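Local coordinates for VgrG protein (Vibrio cholerae, PDB 4DTH), which probably cross-links G-actin through its actin cross-linking toxin domain, which binds ATP and magnesium ions, at residues V89-Y94 against Q109-L114. Numbering follows the deposited sequence.
Sequences VELVSY and QAMLWL. With ATP (adenosine-5'-triphosphate), chain B; SO4 (sulfate ion), chain H.
Leu91 and Met111 join the strand that borders the ATP and magnesium site to helix 101-124, which packs on its other face. Strand 89-93 and helix 109-114 run nearly antiparallel, at 159°, with their axes 10.5 Å apart. Leu91 and Met111 lie side by side, each reaching toward the backbone the other comes from. The CE methyl of Met111 reaches the strand backbone and lies 3.8 Å from Leu91 CB. Met111 CE is also 4.0 Å from Ser93 N. Met111 is stretched out (chi2 -171°, chi3 -179°), which carries the methyl from the helix to the strand. In return, Leu91 CD1 lies alongside the root of the methionine, 3.9 Å from Met111 CG. The other branch of Leu91 meets the next turn of the helix, with CD2 3.9 Å from Leu114 CD2. Ile27 and Asn29 of strand 24-30 also touch Met111, and Phe58 and Ile142 touch Leu114. No hydrogen bond crosses between the two segments.

The nucleotide lies on the far side of the strand. Val92 points away from the helix, and its CG1 is 3.6 Å from ATP C3'. The ribose hydroxyl O2' of ATP donates a hydrogen bond of 2.6 Å to Ser93 O. Ser93 OG is hydrogen-bonded to Ile27 N of strand 24-30. Glu90 binds a magnesium ion together with Glu28. On the helix, Trp113 NE1 donates a nearly straight bond to O4 of a sulfate ion, probably picked up from the crystallisation solution.

The contact between strand and helix is thus buried and apolar. The helix-facing side of the strand packs methyl and methylene groups, while Val92, the Ser93 carbonyl and Glu90 meet the nucleotide and metal on the other side. Through Met111 CE the packing reaches Ser93, the residue whose carbonyl oxygen holds the ribose.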
loop_
_atom_site.group_PDB
_atom_site.type_symbol
_atom_site.label_atom_id
_atom_site.label_comp_id
_atom_site.label_asym_id
_atom_site.label_seq_id
_atom_site.Cartn_x
_atom_site.Cartn_y
_atom_site.Cartn_z
ATOM N N VAL A 89 12.224 -8.552 -6.312
ATOM C CA VAL A 89 11.312 -9.363 -5.516
ATOM C C VAL A 89 10.885 -8.553 -4.304
ATOM O O VAL A 89 11.722 -7.994 -3.590
ATOM C CB VAL A 89 11.925 -10.725 -5.104
ATOM C CG1 VAL A 89 11.070 -11.427 -4.048
ATOM C CG2 VAL A 89 12.128 -11.629 -6.314
ATOM N N GLU A 90 9.574 -8.508 -4.061
ATOM C CA GLU A 90 9.041 -7.826 -2.899
ATOM C C GLU A 90 8.231 -8.808 -2.060
ATOM O O GLU A 90 7.354 -9.500 -2.588
ATOM C CB GLU A 90 8.192 -6.627 -3.319
ATOM C CG GLU A 90 7.664 -5.828 -2.136
ATOM C CD GLU A 90 6.762 -4.686 -2.548
ATOM O OE1 GLU A 90 5.852 -4.919 -3.375
ATOM O OE2 GLU A 90 6.949 -3.566 -2.025
ATOM N N LEU A 91 8.534 -8.867 -0.763
ATOM C CA LEU A 91 7.819 -9.726 0.185
ATOM C C LEU A 91 6.725 -8.868 0.805
ATOM O O LEU A 91 7.007 -7.787 1.330
ATOM C CB LEU A 91 8.755 -10.326 1.253
ATOM C CG LEU A 91 10.027 -11.045 0.748
ATOM C CD1 LEU A 91 10.753 -11.719 1.895
ATOM C CD2 LEU A 91 9.706 -12.059 -0.358
ATOM N N VAL A 92 5.467 -9.305 0.638
ATOM C CA VAL A 92 4.281 -8.535 1.058
ATOM C C VAL A 92 3.528 -9.338 2.110
ATOM O O VAL A 92 2.981 -10.398 1.800
ATOM C CB VAL A 92 3.386 -8.182 -0.172
ATOM C CG1 VAL A 92 2.151 -7.393 0.256
ATOM C CG2 VAL A 92 4.171 -7.405 -1.228
ATOM N N SER A 93 3.513 -8.860 3.359
ATOM C CA SER A 93 2.860 -9.638 4.409
ATOM C C SER A 93 1.349 -9.715 4.273
ATOM O O SER A 93 0.726 -8.815 3.698
ATOM C CB SER A 93 3.224 -9.105 5.795
ATOM O OG SER A 93 2.541 -7.896 6.101
ATOM N N TYR A 94 0.768 -10.799 4.808
ATOM C CA TYR A 94 -0.675 -10.921 4.985
ATOM C C TYR A 94 -0.903 -10.070 6.238
ATOM O O TYR A 94 -0.139 -10.209 7.204
ATOM C CB TYR A 94 -1.088 -12.382 5.227
ATOM C CG TYR A 94 -1.155 -13.158 3.931
ATOM C CD1 TYR A 94 -0.009 -13.722 3.373
ATOM C CD2 TYR A 94 -2.347 -13.261 3.219
ATOM C CE1 TYR A 94 -0.055 -14.403 2.160
ATOM C CE2 TYR A 94 -2.405 -13.938 2.000
ATOM C CZ TYR A 94 -1.255 -14.512 1.477
ATOM O OH TYR A 94 -1.288 -15.170 0.271
ATOM N N GLN A 109 10.531 -12.972 11.225
ATOM C CA GLN A 109 11.386 -14.160 11.254
ATOM C C GLN A 109 11.296 -14.971 9.959
ATOM O O GLN A 109 12.334 -15.421 9.441
ATOM C CB GLN A 109 11.082 -15.011 12.498
ATOM C CG GLN A 109 11.610 -14.341 13.770
ATOM C CD GLN A 109 11.112 -14.994 15.033
ATOM O OE1 GLN A 109 9.971 -14.794 15.460
ATOM N NE2 GLN A 109 11.983 -15.732 15.697
ATOM N N ALA A 110 10.062 -15.136 9.419
ATOM C CA ALA A 110 9.846 -15.880 8.169
ATOM C C ALA A 110 10.501 -15.168 6.984
ATOM O O ALA A 110 11.066 -15.826 6.113
ATOM C CB ALA A 110 8.360 -16.067 7.917
ATOM N N MET A 111 10.454 -13.822 6.966
ATOM C CA MET A 111 11.099 -13.051 5.897
ATOM C C MET A 111 12.610 -13.171 5.971
ATOM O O MET A 111 13.252 -13.361 4.932
ATOM C CB MET A 111 10.669 -11.590 5.953
ATOM C CG MET A 111 9.263 -11.386 5.440
ATOM S SD MET A 111 8.876 -9.642 5.279
ATOM C CE MET A 111 7.173 -9.755 4.686
ATOM N N LEU A 112 13.177 -13.100 7.189
ATOM C CA LEU A 112 14.626 -13.243 7.380
ATOM C C LEU A 112 15.076 -14.647 7.011
ATOM O O LEU A 112 16.111 -14.793 6.356
ATOM C CB LEU A 112 15.066 -12.873 8.800
ATOM C CG LEU A 112 14.965 -11.386 9.153
ATOM C CD1 LEU A 112 14.989 -11.193 10.658
ATOM C CD2 LEU A 112 16.062 -10.561 8.460
ATOM N N TRP A 113 14.265 -15.665 7.351
ATOM C CA TRP A 113 14.563 -17.053 6.984
ATOM C C TRP A 113 14.584 -17.170 5.453
ATOM O O TRP A 113 15.503 -17.779 4.901
ATOM C CB TRP A 113 13.542 -18.057 7.573
ATOM C CG TRP A 113 13.632 -19.396 6.880
ATOM C CD1 TRP A 113 14.634 -20.312 7.013
ATOM C CD2 TRP A 113 12.810 -19.855 5.795
ATOM N NE1 TRP A 113 14.467 -21.332 6.103
ATOM C CE2 TRP A 113 13.363 -21.073 5.337
ATOM C CE3 TRP A 113 11.658 -19.354 5.164
ATOM C CZ2 TRP A 113 12.792 -21.807 4.295
ATOM C CZ3 TRP A 113 11.091 -20.086 4.132
ATOM C CH2 TRP A 113 11.643 -21.310 3.727
ATOM N N LEU A 114 13.548 -16.633 4.776
ATOM C CA LEU A 114 13.481 -16.724 3.315
ATOM C C LEU A 114 14.676 -16.054 2.638
ATOM O O LEU A 114 15.208 -16.609 1.676
ATOM C CB LEU A 114 12.140 -16.223 2.742
ATOM C CG LEU A 114 11.990 -16.410 1.222
ATOM C CD1 LEU A 114 11.972 -17.883 0.833
ATOM C CD2 LEU A 114 10.757 -15.710 0.704
HETATM P PG ATP B . -0.147 0.130 -4.801
HETATM O O1G ATP B . 0.377 1.091 -3.781
HETATM O O2G ATP B . -1.526 0.519 -5.252
HETATM O O3G ATP B . 0.741 0.043 -6.010
HETATM P PB ATP B . -0.651 -2.684 -4.441
HETATM O O1B ATP B . -1.922 -2.635 -5.192
HETATM O O2B ATP B . 0.396 -3.339 -5.310
HETATM O O3B ATP B . -0.215 -1.303 -4.088
HETATM P PA ATP B . -1.936 -3.588 -2.087
HETATM O O1A ATP B . -3.011 -2.654 -2.484
HETATM O O2A ATP B . -2.530 -5.000 -2.078
HETATM O O3A ATP B . -0.836 -3.527 -3.090
HETATM O "O5'" ATP B . -1.399 -3.168 -0.635
HETATM C "C5'" ATP B . -0.541 -4.118 0.019
HETATM C "C4'" ATP B . -0.206 -3.711 1.429
HETATM O "O4'" ATP B . -1.428 -3.498 2.192
HETATM C "C3'" ATP B . 0.573 -4.776 2.204
HETATM O "O3'" ATP B . 1.506 -4.209 3.121
HETATM C "C2'" ATP B . -0.545 -5.521 2.920
HETATM O "O2'" ATP B . -0.104 -6.319 4.007
HETATM C "C1'" ATP B . -1.398 -4.340 3.336
HETATM N N9 ATP B . -2.768 -4.641 3.760
HETATM C C8 ATP B . -3.741 -5.269 3.031
HETATM N N7 ATP B . -4.880 -5.390 3.671
HETATM C C5 ATP B . -4.638 -4.803 4.906
HETATM C C6 ATP B . -5.444 -4.592 6.042
HETATM N N6 ATP B . -6.726 -4.968 6.130
HETATM N N1 ATP B . -4.886 -3.955 7.097
HETATM C C2 ATP B . -3.613 -3.559 7.016
HETATM N N3 ATP B . -2.759 -3.698 6.005
HETATM C C4 ATP B . -3.331 -4.337 4.968
HETATM S S SO4 H . 16.329 -24.154 4.603
HETATM O O1 SO4 H . 17.526 -24.989 4.614
HETATM O O2 SO4 H . 16.603 -22.888 3.886
HETATM O O3 SO4 H . 15.261 -24.866 3.906
HETATM O O4 SO4 H . 15.933 -23.851 5.996
#